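Local coordinates for protein DNA polymerase beta (Leishmania infantum, PDB 4P4M) that extends DNA from deoxynucleoside triphosphates as a family X polymerase and probably serves in base excision repair, at residues Ala215-Val224 with Ala238-Gly246; Tyr308-Leu318 with Gly343-Val354. All coordinates share one frame; numbering follows the deposited sequence.

Interaction 1 of 2, residues Ala215-Val224 with Ala238-Gly246. With nucleotides of chain C.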
loop_
_atom_site.group_PDB
_atom_site.type_symbol
_atom_site.label_atom_id
_atom_site.label_comp_id
_atom_site.label_asym_id
_atom_site.label_seq_id
_atom_site.Cartn_x
_atom_site.Cartn_y
_atom_site.Cartn_z
ATOM N N ALA A 215 6.495 14.765 -2.240
ATOM C CA ALA A 215 5.114 14.751 -1.767
ATOM C C ALA A 215 4.542 16.158 -1.662
ATOM O O ALA A 215 3.333 16.343 -1.796
ATOM C CB ALA A 215 4.999 14.019 -0.425
ATOM N N ALA A 216 5.409 17.151 -1.459
ATOM C CA ALA A 216 4.947 18.533 -1.296
ATOM C C ALA A 216 4.491 19.185 -2.606
ATOM O O ALA A 216 3.875 20.249 -2.591
ATOM C CB ALA A 216 6.025 19.391 -0.611
ATOM N N THR A 217 4.792 18.550 -3.734
ATOM C CA THR A 217 4.375 19.057 -5.044
ATOM C C THR A 217 2.890 18.784 -5.364
ATOM O O THR A 217 2.361 19.304 -6.351
ATOM C CB THR A 217 5.228 18.450 -6.194
ATOM O OG1 THR A 217 4.949 17.044 -6.321
ATOM C CG2 THR A 217 6.714 18.654 -5.946
ATOM N N GLY A 218 2.228 17.972 -4.542
ATOM C CA GLY A 218 0.846 17.578 -4.788
ATOM C C GLY A 218 0.689 16.564 -5.922
ATOM O O GLY A 218 -0.416 16.336 -6.422
ATOM N N VAL A 219 1.787 15.944 -6.336
ATOM C CA VAL A 219 1.744 15.059 -7.506
ATOM C C VAL A 219 0.836 13.826 -7.334
ATOM O O VAL A 219 0.158 13.411 -8.280
ATOM C CB VAL A 219 3.167 14.647 -8.009
ATOM C CG1 VAL A 219 3.886 13.797 -6.980
ATOM C CG2 VAL A 219 3.063 13.894 -9.339
ATOM N N LEU A 220 0.806 13.232 -6.145
ATOM C CA LEU A 220 -0.057 12.057 -5.969
ATOM C C LEU A 220 -1.516 12.443 -6.230
ATOM O O LEU A 220 -2.268 11.723 -6.903
ATOM C CB LEU A 220 0.109 11.446 -4.571
ATOM C CG LEU A 220 -0.757 10.192 -4.318
ATOM C CD1 LEU A 220 -0.469 9.113 -5.376
ATOM C CD2 LEU A 220 -0.531 9.648 -2.907
ATOM N N GLY A 221 -1.910 13.593 -5.697
ATOM C CA GLY A 221 -3.261 14.094 -5.862
ATOM C C GLY A 221 -3.593 14.407 -7.313
ATOM O O GLY A 221 -4.715 14.174 -7.753
ATOM N N HIS A 222 -2.622 14.937 -8.057
ATOM C CA HIS A 222 -2.813 15.189 -9.484
ATOM C C HIS A 222 -3.024 13.893 -10.272
ATOM O O HIS A 222 -3.871 13.834 -11.178
ATOM C CB HIS A 222 -1.619 15.962 -10.071
ATOM C CG HIS A 222 -1.452 17.340 -9.506
ATOM N ND1 HIS A 222 -2.519 18.124 -9.127
ATOM C CD2 HIS A 222 -0.338 18.071 -9.259
ATOM C CE1 HIS A 222 -2.071 19.283 -8.668
ATOM N NE2 HIS A 222 -0.754 19.275 -8.739
ATOM N N PHE A 223 -2.241 12.865 -9.943
ATOM C CA PHE A 223 -2.361 11.558 -10.600
ATOM C C PHE A 223 -3.725 10.923 -10.284
ATOM O O PHE A 223 -4.407 10.386 -11.169
ATOM C CB PHE A 223 -1.198 10.649 -10.154
ATOM C CG PHE A 223 -1.148 9.301 -10.845
ATOM C CD1 PHE A 223 -1.219 9.202 -12.230
ATOM C CD2 PHE A 223 -0.983 8.135 -10.100
ATOM C CE1 PHE A 223 -1.150 7.958 -12.859
ATOM C CE2 PHE A 223 -0.907 6.898 -10.723
ATOM C CZ PHE A 223 -0.984 6.811 -12.104
ATOM N N VAL A 224 -4.126 11.001 -9.022
ATOM C CA VAL A 224 -5.433 10.488 -8.597
ATOM C C VAL A 224 -6.591 11.191 -9.321
ATOM O O VAL A 224 -7.507 10.531 -9.822
ATOM C CB VAL A 224 -5.596 10.576 -7.055
ATOM C CG1 VAL A 224 -7.055 10.329 -6.644
ATOM C CG2 VAL A 224 -4.662 9.556 -6.383
ATOM N N ALA A 238 -9.049 6.185 1.702
ATOM C CA ALA A 238 -8.184 7.119 2.431
ATOM C C ALA A 238 -7.196 7.753 1.456
ATOM O O ALA A 238 -6.759 7.107 0.494
ATOM C CB ALA A 238 -7.429 6.400 3.562
ATOM N N GLN A 239 -6.840 9.010 1.698
ATOM C CA GLN A 239 -5.887 9.699 0.827
ATOM C C GLN A 239 -5.133 10.809 1.550
ATOM O O GLN A 239 -5.741 11.660 2.199
ATOM C CB GLN A 239 -6.598 10.273 -0.411
ATOM C CG GLN A 239 -5.671 11.075 -1.355
ATOM C CD GLN A 239 -6.396 11.566 -2.607
ATOM O OE1 GLN A 239 -7.578 11.277 -2.803
ATOM N NE2 GLN A 239 -5.684 12.299 -3.466
ATOM N N GLY A 240 -3.809 10.788 1.430
ATOM C CA GLY A 240 -2.948 11.859 1.913
ATOM C C GLY A 240 -1.864 12.102 0.871
ATOM O O GLY A 240 -1.954 11.593 -0.247
ATOM N N PRO A 241 -0.830 12.876 1.225
ATOM C CA PRO A 241 0.192 13.206 0.217
ATOM C C PRO A 241 1.156 12.060 -0.123
ATOM O O PRO A 241 1.870 12.171 -1.125
ATOM C CB PRO A 241 0.958 14.375 0.856
ATOM C CG PRO A 241 0.696 14.291 2.307
ATOM C CD PRO A 241 -0.631 13.589 2.499
ATOM N N LEU A 242 1.184 11.002 0.690
ATOM C CA LEU A 242 2.089 9.871 0.462
ATOM C C LEU A 242 1.392 8.574 0.032
ATOM O O LEU A 242 2.000 7.727 -0.646
ATOM C CB LEU A 242 2.865 9.561 1.749
ATOM C CG LEU A 242 3.861 10.612 2.230
ATOM C CD1 LEU A 242 4.223 10.357 3.692
ATOM C CD2 LEU A 242 5.103 10.602 1.337
ATOM N N LYS A 243 0.137 8.411 0.453
ATOM C CA LYS A 243 -0.565 7.139 0.302
ATOM C C LYS A 243 -2.024 7.327 -0.127
ATOM O O LYS A 243 -2.771 8.114 0.470
ATOM C CB LYS A 243 -0.483 6.354 1.619
ATOM C CG LYS A 243 -1.319 5.060 1.705
ATOM C CD LYS A 243 -1.055 4.456 3.093
ATOM C CE LYS A 243 -2.049 3.419 3.531
ATOM N NZ LYS A 243 -1.902 3.166 5.010
ATOM N N TYR A 244 -2.420 6.598 -1.169
ATOM C CA TYR A 244 -3.802 6.599 -1.643
ATOM C C TYR A 244 -4.356 5.166 -1.555
ATOM O O TYR A 244 -3.667 4.216 -1.926
ATOM C CB TYR A 244 -3.890 7.089 -3.104
ATOM C CG TYR A 244 -5.274 6.851 -3.688
ATOM C CD1 TYR A 244 -6.296 7.786 -3.518
ATOM C CD2 TYR A 244 -5.567 5.677 -4.369
ATOM C CE1 TYR A 244 -7.566 7.554 -4.026
ATOM C CE2 TYR A 244 -6.841 5.435 -4.879
ATOM C CZ TYR A 244 -7.832 6.381 -4.701
ATOM O OH TYR A 244 -9.098 6.140 -5.206
ATOM N N MET A 245 -5.583 5.017 -1.056
ATOM C CA MET A 245 -6.278 3.726 -1.058
ATOM C C MET A 245 -7.694 3.932 -1.596
ATOM O O MET A 245 -8.457 4.721 -1.032
ATOM C CB MET A 245 -6.375 3.157 0.368
ATOM C CG MET A 245 -5.039 2.819 1.024
ATOM S SD MET A 245 -5.185 2.594 2.821
ATOM C CE MET A 245 -6.576 1.470 2.942
ATOM N N GLY A 246 -8.045 3.219 -2.668
ATOM C CA GLY A 246 -9.367 3.327 -3.268
ATOM C C GLY A 246 -9.768 2.115 -4.101
ATOM O O GLY A 246 -9.153 1.048 -4.000
ATOM P P DT C 5 -0.354 9.773 4.267
ATOM O OP1 DT C 5 -0.500 10.045 2.819
ATOM O OP2 DT C 5 0.321 10.761 5.161
ATOM O "O5'" DT C 5 -1.822 9.512 4.871
ATOM C "C5'" DT C 5 -2.728 8.645 4.154
ATOM C "C4'" DT C 5 -4.042 8.468 4.927
ATOM O "O4'" DT C 5 -3.753 7.751 6.161
ATOM C "C3'" DT C 5 -4.849 9.719 5.314
ATOM O "O3'" DT C 5 -6.191 9.425 4.890
ATOM C "C2'" DT C 5 -4.662 9.813 6.833
ATOM C "C1'" DT C 5 -4.515 8.343 7.207
ATOM N N1 DT C 5 -3.773 7.996 8.469
ATOM C C2 DT C 5 -4.342 7.058 9.306
ATOM O O2 DT C 5 -5.424 6.548 9.090
ATOM N N3 DT C 5 -3.616 6.749 10.423
ATOM C C4 DT C 5 -2.388 7.277 10.768
ATOM O O4 DT C 5 -1.813 6.929 11.794
ATOM C C5 DT C 5 -1.832 8.247 9.850
ATOM C C7 DT C 5 -0.501 8.871 10.155
ATOM C C6 DT C 5 -2.538 8.564 8.748
ATOM P P DG C 6 -7.384 10.490 5.042
ATOM O OP1 DG C 6 -8.312 10.266 3.924
ATOM O OP2 DG C 6 -6.805 11.832 5.286
ATOM O "O5'" DG C 6 -8.092 10.064 6.412
ATOM C "C5'" DG C 6 -8.750 8.795 6.489
ATOM C "C4'" DG C 6 -9.504 8.678 7.803
ATOM O "O4'" DG C 6 -8.569 8.383 8.872
ATOM C "C3'" DG C 6 -10.229 9.946 8.235
ATOM O "O3'" DG C 6 -11.453 9.583 8.858
ATOM C "C2'" DG C 6 -9.260 10.585 9.226
ATOM C "C1'" DG C 6 -8.698 9.343 9.903
ATOM N N9 DG C 6 -7.381 9.512 10.506
ATOM C C8 DG C 6 -6.346 10.290 10.049
ATOM N N7 DG C 6 -5.284 10.231 10.803
ATOM C C5 DG C 6 -5.633 9.346 11.812
ATOM C C6 DG C 6 -4.884 8.894 12.922
ATOM O O6 DG C 6 -3.718 9.195 13.225
ATOM N N1 DG C 6 -5.619 8.005 13.712
ATOM C C2 DG C 6 -6.911 7.612 13.457
ATOM N N2 DG C 6 -7.465 6.748 14.325
ATOM N N3 DG C 6 -7.619 8.035 12.419
ATOM C C4 DG C 6 -6.918 8.898 11.647
ATOM P P DC C 4 5.075 7.236 7.400
ATOM O OP1 DC C 4 5.815 8.049 6.407
ATOM O OP2 DC C 4 5.015 7.665 8.817
ATOM O "O5'" DC C 4 3.567 7.069 6.900
ATOM C "C5'" DC C 4 3.285 6.512 5.611
ATOM C "C4'" DC C 4 1.818 6.692 5.260
ATOM O "O4'" DC C 4 1.043 5.734 6.036
ATOM C "C3'" DC C 4 1.230 8.074 5.537
ATOM O "O3'" DC C 4 0.376 8.354 4.423
ATOM C "C2'" DC C 4 0.490 7.887 6.868
ATOM C "C1'" DC C 4 0.104 6.400 6.850
ATOM N N1 DC C 4 0.147 5.717 8.196
ATOM C C2 DC C 4 -0.924 4.897 8.556
ATOM O O2 DC C 4 -1.863 4.776 7.758
ATOM N N3 DC C 4 -0.914 4.270 9.763
ATOM C C4 DC C 4 0.124 4.436 10.586
ATOM N N4 DC C 4 0.082 3.788 11.763
ATOM C C5 DC C 4 1.234 5.274 10.242
ATOM C C6 DC C 4 1.212 5.888 9.045
HETATM O O HOH W 1 1.745 14.144 -3.024
HETATM O O HOH W 2 -6.849 13.908 -5.738
#
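Gln239 and Tyr244 meet Val224 where helix 219-229 lies against one side of the palm sheet, while the hairpin of strands 238-239 and 243-248 reaches bound DNA with its loop and the strand residues next to it. Gln239 opens the contact: with CG anti to the backbone N (chi1 177°) and the chain extended beyond it, the amide runs out to the helix, where NE2 lies 3.9 Å from Gly221 CA and hands a hydrogen bond to a water held by Gly221 O. Its backbone N instead donates almost straight to OP1 of DG6 of chain C, 2.9 Å off. Pro241 follows in the turn. Its carbonyl O takes a hydrogen bond from a second water, which also donates to Ala215 O and accepts weakly from Leu220 N, and Ala215 CB sits 3.7 Å from that same Pro241 O. Leu242 brings CD2 back to Ala215 CB, while its backbone N and that of Lys243 both donate to OP1 of DT5 of chain C, a two-pronged grip on one phosphate oxygen. Leu220 covers the protein side of the turn, its CD2 3.6 Å from Lys243 N and equally near Gly240 O. Tyr244 then turns one ring face to the helix, and Val224 CG2 stands over it, 4.1 Å from the ring centroid and 27° off the normal.

Interaction 2 of 2, residues Tyr308-Leu318 with Gly343-Val354; sequences YLLNEYGLFKL and GVPKDELEDKRV. With nucleotides of chain C.
Phe316 is where the two segments close on each other, its ring wedged between Leu349, Pro345 and Arg353. Leu349 crosses it at about a right angle and sets CG over one face, 4.1 Å from the centroid, a CH-pi contact, while its CD1 packs on Phe316 CG and also reaches the ends of Leu309 and Leu318. Pro345 CG comes to the far end of the ring, 3.7 Å from Phe316 CZ.

Arg353 leaves its backbone with CG anti to N (chi1 178°), then bends at chi3 (-60°), which turns the flat face of the guanidinium to the CE1 corner of the ring: Phe316 CE1 lies above its centre, but with the planes 63° apart this is no parallel stack. The guanidinium's rim is occupied by oxygens. NE and NH2 take the Glu350 carboxylate side-on, one oxygen each, with NE 2.7 Å from Glu350 OE2; NH1 donates at 2.9 Å to Tyr313 O, in the carbonyl plane on a lone pair, and NH2 adds a weak bond to that oxygen. Salt bridge and carbonyl together should fix the rotation of the group.

Beside it the backbones form a single beta bridge, Phe316 with Arg353, in which Val354 N meets Leu315 O and Lys317 N meets Lys352 O. At the DNA end Tyr313 lays a ring face on Gly343, while its hydroxyl donates to OP1 of DC4 of chain C over 2.7 Å. Asn311 OD1 accepts from Tyr313 N and Gly314 N, and its ND2 holds OP1 of DA3 of chain C at 2.9 Å. The first OD1 bond makes an Asx turn and the pair an Asx motif, in the loop of a beta hairpin of the polymerase X thumb, whose Asn311 and Tyr313 bind successive phosphates of one DNA strand.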
loop_
_atom_site.group_PDB
_atom_site.type_symbol
_atom_site.label_atom_id
_atom_site.label_comp_id
_atom_site.label_asym_id
_atom_site.label_seq_id
_atom_site.Cartn_x
_atom_site.Cartn_y
_atom_site.Cartn_z
ATOM N N TYR A 308 20.790 -1.868 12.958
ATOM C CA TYR A 308 20.179 -1.081 11.891
ATOM C C TYR A 308 18.679 -0.867 12.096
ATOM O O TYR A 308 18.020 -1.625 12.822
ATOM C CB TYR A 308 20.358 -1.769 10.532
ATOM C CG TYR A 308 21.780 -1.802 10.021
ATOM C CD1 TYR A 308 22.649 -2.811 10.410
ATOM C CD2 TYR A 308 22.246 -0.831 9.131
ATOM C CE1 TYR A 308 23.958 -2.852 9.941
ATOM C CE2 TYR A 308 23.554 -0.868 8.649
ATOM C CZ TYR A 308 24.400 -1.878 9.062
ATOM O OH TYR A 308 25.699 -1.927 8.600
ATOM N N LEU A 309 18.167 0.171 11.435
ATOM C CA LEU A 309 16.733 0.375 11.212
ATOM C C LEU A 309 16.453 0.187 9.717
ATOM O O LEU A 309 17.083 0.842 8.884
ATOM C CB LEU A 309 16.327 1.800 11.605
ATOM C CG LEU A 309 14.935 2.250 11.126
ATOM C CD1 LEU A 309 13.859 1.563 11.943
ATOM C CD2 LEU A 309 14.785 3.781 11.202
ATOM N N LEU A 310 15.530 -0.713 9.386
ATOM C CA LEU A 310 15.084 -0.912 7.999
ATOM C C LEU A 310 13.602 -0.536 7.843
ATOM O O LEU A 310 12.739 -1.028 8.590
ATOM C CB LEU A 310 15.288 -2.370 7.579
ATOM C CG LEU A 310 14.857 -2.740 6.151
ATOM C CD1 LEU A 310 15.700 -1.964 5.129
ATOM C CD2 LEU A 310 14.962 -4.252 5.899
ATOM N N ASN A 311 13.312 0.340 6.885
ATOM C CA ASN A 311 11.931 0.653 6.500
ATOM C C ASN A 311 11.866 0.918 4.990
ATOM O O ASN A 311 12.834 0.643 4.273
ATOM C CB ASN A 311 11.367 1.830 7.332
ATOM C CG ASN A 311 12.187 3.101 7.180
ATOM O OD1 ASN A 311 12.786 3.335 6.132
ATOM N ND2 ASN A 311 12.225 3.928 8.234
ATOM N N GLU A 312 10.740 1.429 4.490
ATOM C CA GLU A 312 10.634 1.653 3.044
ATOM C C GLU A 312 11.542 2.774 2.556
ATOM O O GLU A 312 11.879 2.831 1.367
ATOM C CB GLU A 312 9.184 1.927 2.602
ATOM C CG GLU A 312 8.505 3.112 3.305
ATOM C CD GLU A 312 7.666 2.677 4.503
ATOM O OE1 GLU A 312 8.179 1.938 5.378
ATOM O OE2 GLU A 312 6.479 3.069 4.561
ATOM N N TYR A 313 11.936 3.657 3.472
ATOM C CA TYR A 313 12.694 4.849 3.106
ATOM C C TYR A 313 14.201 4.628 3.049
ATOM O O TYR A 313 14.915 5.364 2.354
ATOM C CB TYR A 313 12.359 6.002 4.053
ATOM C CG TYR A 313 10.884 6.321 4.076
ATOM C CD1 TYR A 313 10.236 6.753 2.925
ATOM C CD2 TYR A 313 10.133 6.189 5.245
ATOM C CE1 TYR A 313 8.872 7.039 2.932
ATOM C CE2 TYR A 313 8.772 6.480 5.259
ATOM C CZ TYR A 313 8.153 6.912 4.096
ATOM O OH TYR A 313 6.803 7.222 4.078
ATOM N N GLY A 314 14.696 3.618 3.764
ATOM C CA GLY A 314 16.129 3.348 3.708
ATOM C C GLY A 314 16.622 2.311 4.699
ATOM O O GLY A 314 15.833 1.748 5.463
ATOM N N LEU A 315 17.927 2.048 4.650
ATOM C CA LEU A 315 18.616 1.207 5.629
ATOM C C LEU A 315 19.516 2.142 6.426
ATOM O O LEU A 315 20.389 2.792 5.843
ATOM C CB LEU A 315 19.459 0.132 4.912
ATOM C CG LEU A 315 20.353 -0.787 5.762
ATOM C CD1 LEU A 315 19.512 -1.681 6.700
ATOM C CD2 LEU A 315 21.263 -1.646 4.881
ATOM N N PHE A 316 19.303 2.231 7.745
ATOM C CA PHE A 316 19.982 3.250 8.562
ATOM C C PHE A 316 20.810 2.600 9.676
ATOM O O PHE A 316 20.297 1.779 10.430
ATOM C CB PHE A 316 18.947 4.223 9.170
ATOM C CG PHE A 316 18.057 4.875 8.144
ATOM C CD1 PHE A 316 18.472 6.021 7.478
ATOM C CD2 PHE A 316 16.817 4.324 7.828
ATOM C CE1 PHE A 316 17.658 6.616 6.510
ATOM C CE2 PHE A 316 15.994 4.905 6.868
ATOM C CZ PHE A 316 16.411 6.056 6.206
ATOM N N LYS A 317 22.090 2.960 9.764
ATOM C CA LYS A 317 22.988 2.345 10.738
ATOM C C LYS A 317 22.977 3.145 12.031
ATOM O O LYS A 317 23.553 4.231 12.099
ATOM C CB LYS A 317 24.418 2.249 10.178
ATOM C CG LYS A 317 25.362 1.337 11.009
ATOM C CD LYS A 317 26.720 1.209 10.308
ATOM C CE LYS A 317 27.717 0.409 11.136
ATOM N NZ LYS A 317 27.265 -0.974 11.363
ATOM N N LEU A 318 22.317 2.599 13.052
ATOM C CA LEU A 318 22.094 3.326 14.301
ATOM C C LEU A 318 23.259 3.185 15.275
ATOM O O LEU A 318 23.512 4.086 16.073
ATOM C CB LEU A 318 20.791 2.871 14.972
ATOM C CG LEU A 318 19.500 2.947 14.137
ATOM C CD1 LEU A 318 18.288 2.526 14.961
ATOM C CD2 LEU A 318 19.292 4.345 13.558
ATOM N N GLY A 343 7.726 11.697 3.874
ATOM C CA GLY A 343 8.472 10.682 3.138
ATOM C C GLY A 343 9.984 10.852 3.132
ATOM O O GLY A 343 10.686 10.135 2.418
ATOM N N VAL A 344 10.482 11.806 3.922
ATOM C CA VAL A 344 11.912 12.138 3.967
ATOM C C VAL A 344 12.422 12.038 5.405
ATOM O O VAL A 344 11.862 12.657 6.315
ATOM C CB VAL A 344 12.165 13.593 3.444
ATOM C CG1 VAL A 344 13.662 13.963 3.518
ATOM C CG2 VAL A 344 11.638 13.756 2.018
ATOM N N PRO A 345 13.484 11.246 5.630
ATOM C CA PRO A 345 14.042 11.166 6.991
ATOM C C PRO A 345 14.588 12.516 7.453
ATOM O O PRO A 345 15.208 13.240 6.657
ATOM C CB PRO A 345 15.213 10.174 6.836
ATOM C CG PRO A 345 14.866 9.358 5.597
ATOM C CD PRO A 345 14.184 10.361 4.680
ATOM N N LYS A 346 14.354 12.859 8.716
ATOM C CA LYS A 346 14.974 14.047 9.313
ATOM C C LYS A 346 16.491 13.933 9.226
ATOM O O LYS A 346 17.028 12.827 9.171
ATOM C CB LYS A 346 14.501 14.221 10.765
ATOM C CG LYS A 346 12.983 14.432 10.872
ATOM C CD LYS A 346 12.557 15.006 12.217
ATOM C CE LYS A 346 13.178 16.382 12.451
ATOM N NZ LYS A 346 12.825 16.936 13.788
ATOM N N ASP A 347 17.185 15.068 9.182
ATOM C CA ASP A 347 18.630 15.074 8.954
ATOM C C ASP A 347 19.425 14.132 9.872
ATOM O O ASP A 347 20.369 13.474 9.428
ATOM C CB ASP A 347 19.192 16.496 9.068
ATOM C CG ASP A 347 18.914 17.340 7.830
ATOM O OD1 ASP A 347 18.431 16.802 6.803
ATOM O OD2 ASP A 347 19.192 18.552 7.884
ATOM N N GLU A 348 19.045 14.070 11.143
ATOM C CA GLU A 348 19.768 13.234 12.099
ATOM C C GLU A 348 19.709 11.747 11.724
ATOM O O GLU A 348 20.665 10.993 11.947
ATOM C CB GLU A 348 19.229 13.453 13.514
ATOM C CG GLU A 348 20.132 12.900 14.604
ATOM C CD GLU A 348 19.961 13.628 15.925
ATOM O OE1 GLU A 348 19.149 14.577 15.984
ATOM O OE2 GLU A 348 20.643 13.253 16.903
ATOM N N LEU A 349 18.592 11.337 11.136
ATOM C CA LEU A 349 18.433 9.964 10.657
ATOM C C LEU A 349 19.043 9.787 9.261
ATOM O O LEU A 349 19.714 8.786 8.974
ATOM C CB LEU A 349 16.951 9.583 10.671
ATOM C CG LEU A 349 16.555 8.172 10.231
ATOM C CD1 LEU A 349 17.329 7.107 11.027
ATOM C CD2 LEU A 349 15.045 7.967 10.393
ATOM N N GLU A 350 18.837 10.769 8.391
ATOM C CA GLU A 350 19.425 10.719 7.053
ATOM C C GLU A 350 20.946 10.549 7.114
ATOM O O GLU A 350 21.528 9.846 6.286
ATOM C CB GLU A 350 19.024 11.962 6.238
ATOM C CG GLU A 350 19.531 11.988 4.797
ATOM C CD GLU A 350 18.988 10.855 3.920
ATOM O OE1 GLU A 350 17.810 10.445 4.080
ATOM O OE2 GLU A 350 19.750 10.382 3.051
ATOM N N ASP A 351 21.587 11.168 8.106
ATOM C CA ASP A 351 23.036 11.046 8.283
ATOM C C ASP A 351 23.481 9.597 8.517
ATOM O O ASP A 351 24.650 9.256 8.297
ATOM C CB ASP A 351 23.524 11.905 9.457
ATOM C CG ASP A 351 23.507 13.391 9.151
ATOM O OD1 ASP A 351 23.546 13.765 7.959
ATOM O OD2 ASP A 351 23.463 14.188 10.114
ATOM N N LYS A 352 22.557 8.761 8.984
ATOM C CA LYS A 352 22.852 7.351 9.274
ATOM C C LYS A 352 22.646 6.429 8.071
ATOM O O LYS A 352 22.911 5.226 8.158
ATOM C CB LYS A 352 21.969 6.839 10.418
ATOM C CG LYS A 352 21.991 7.690 11.690
ATOM C CD LYS A 352 23.327 7.609 12.387
ATOM C CE LYS A 352 23.239 8.141 13.816
ATOM N NZ LYS A 352 23.127 9.621 13.836
ATOM N N ARG A 353 22.170 6.980 6.956
ATOM C CA ARG A 353 21.805 6.151 5.807
ATOM C C ARG A 353 22.993 5.387 5.221
ATOM O O ARG A 353 24.062 5.956 4.987
ATOM C CB ARG A 353 21.154 6.988 4.688
ATOM C CG ARG A 353 20.806 6.144 3.428
ATOM C CD ARG A 353 20.330 7.007 2.227
ATOM N NE ARG A 353 19.121 7.768 2.549
ATOM C CZ ARG A 353 17.883 7.298 2.432
ATOM N NH1 ARG A 353 17.678 6.060 1.996
ATOM N NH2 ARG A 353 16.847 8.066 2.755
ATOM N N VAL A 354 22.795 4.093 4.985
ATOM C CA VAL A 354 23.703 3.327 4.141
ATOM C C VAL A 354 23.061 3.282 2.759
ATOM O O VAL A 354 22.019 2.637 2.565
ATOM C CB VAL A 354 23.905 1.888 4.655
ATOM C CG1 VAL A 354 24.695 1.051 3.631
ATOM C CG2 VAL A 354 24.599 1.902 6.011
ATOM P P DA C 3 9.286 3.699 10.883
ATOM O OP1 DA C 3 10.310 4.563 10.248
ATOM O OP2 DA C 3 8.886 3.921 12.292
ATOM O "O5'" DA C 3 7.944 3.775 10.028
ATOM C "C5'" DA C 3 7.974 3.514 8.628
ATOM C "C4'" DA C 3 6.576 3.696 8.069
ATOM O "O4'" DA C 3 5.730 2.611 8.525
ATOM C "C3'" DA C 3 5.911 4.998 8.506
ATOM O "O3'" DA C 3 5.663 5.737 7.331
ATOM C "C2'" DA C 3 4.597 4.552 9.145
ATOM C "C1'" DA C 3 4.423 3.106 8.685
ATOM N N9 DA C 3 3.718 2.318 9.694
ATOM C C8 DA C 3 4.158 2.037 10.959
ATOM N N7 DA C 3 3.312 1.320 11.666
ATOM C C5 DA C 3 2.239 1.126 10.809
ATOM C C6 DA C 3 1.013 0.454 10.971
ATOM N N6 DA C 3 0.661 -0.176 12.108
ATOM N N1 DA C 3 0.160 0.460 9.920
ATOM C C2 DA C 3 0.516 1.097 8.793
ATOM N N3 DA C 3 1.638 1.768 8.531
ATOM C C4 DA C 3 2.471 1.742 9.588
ATOM P P DT C 2 11.788 -1.802 13.979
ATOM O OP1 DT C 2 13.183 -1.508 13.583
ATOM O OP2 DT C 2 11.363 -1.661 15.392
ATOM O "O5'" DT C 2 10.801 -0.904 13.107
ATOM C "C5'" DT C 2 11.013 -0.834 11.698
ATOM C "C4'" DT C 2 9.808 -0.184 11.046
ATOM O "O4'" DT C 2 8.664 -1.074 11.126
ATOM C "C3'" DT C 2 9.368 1.157 11.651
ATOM O "O3'" DT C 2 9.758 2.169 10.709
ATOM C "C2'" DT C 2 7.850 1.015 11.785
ATOM C "C1'" DT C 2 7.539 -0.242 10.965
ATOM N N1 DT C 2 6.268 -0.945 11.357
ATOM C C2 DT C 2 5.324 -1.198 10.377
ATOM O O2 DT C 2 5.454 -0.900 9.205
ATOM N N3 DT C 2 4.194 -1.827 10.812
ATOM C C4 DT C 2 3.912 -2.228 12.099
ATOM O O4 DT C 2 2.848 -2.785 12.364
ATOM C C5 DT C 2 4.932 -1.945 13.080
ATOM C C7 DT C 2 4.718 -2.339 14.521
ATOM C C6 DT C 2 6.047 -1.320 12.672
ATOM P P DC C 4 5.075 7.236 7.400
ATOM O OP1 DC C 4 5.815 8.049 6.407
ATOM O OP2 DC C 4 5.015 7.665 8.817
ATOM O "O5'" DC C 4 3.567 7.069 6.900
ATOM C "C5'" DC C 4 3.285 6.512 5.611
ATOM C "C4'" DC C 4 1.818 6.692 5.260
ATOM O "O4'" DC C 4 1.043 5.734 6.036
ATOM C "C3'" DC C 4 1.230 8.074 5.537
ATOM O "O3'" DC C 4 0.376 8.354 4.423
ATOM C "C2'" DC C 4 0.490 7.887 6.868
ATOM C "C1'" DC C 4 0.104 6.400 6.850
ATOM N N1 DC C 4 0.147 5.717 8.196
ATOM C C2 DC C 4 -0.924 4.897 8.556
ATOM O O2 DC C 4 -1.863 4.776 7.758
ATOM N N3 DC C 4 -0.914 4.270 9.763
ATOM C C4 DC C 4 0.124 4.436 10.586
ATOM N N4 DC C 4 0.082 3.788 11.763
ATOM C C5 DC C 4 1.234 5.274 10.242
ATOM C C6 DC C 4 1.212 5.888 9.045
HETATM O O HOH W 3 19.230 3.279 2.387
#

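How the interactions relate
Interactions 1 and 2 have centres 23 Å apart, one in the palm and one in the thumb, yet they touch at their DNA ends: Leu242 CD1 of the palm turn lies 3.8 Å from Gly343 N and 4.1 Å from Tyr313 OH. Together they follow one strand, chain C. Asn311 and Tyr313 take the phosphates of DA3 and DC4, and the 238-246 hairpin continues with those of DT5 and DG6. Neither forms the nucleotide pocket. The side chain of Lys243 is about 9 Å from those of Asp196 and Asp198, which bind magnesium, and about 9 Å from the dideoxythymidine triphosphate; that of Tyr313 is about 12 Å from the same nucleotide.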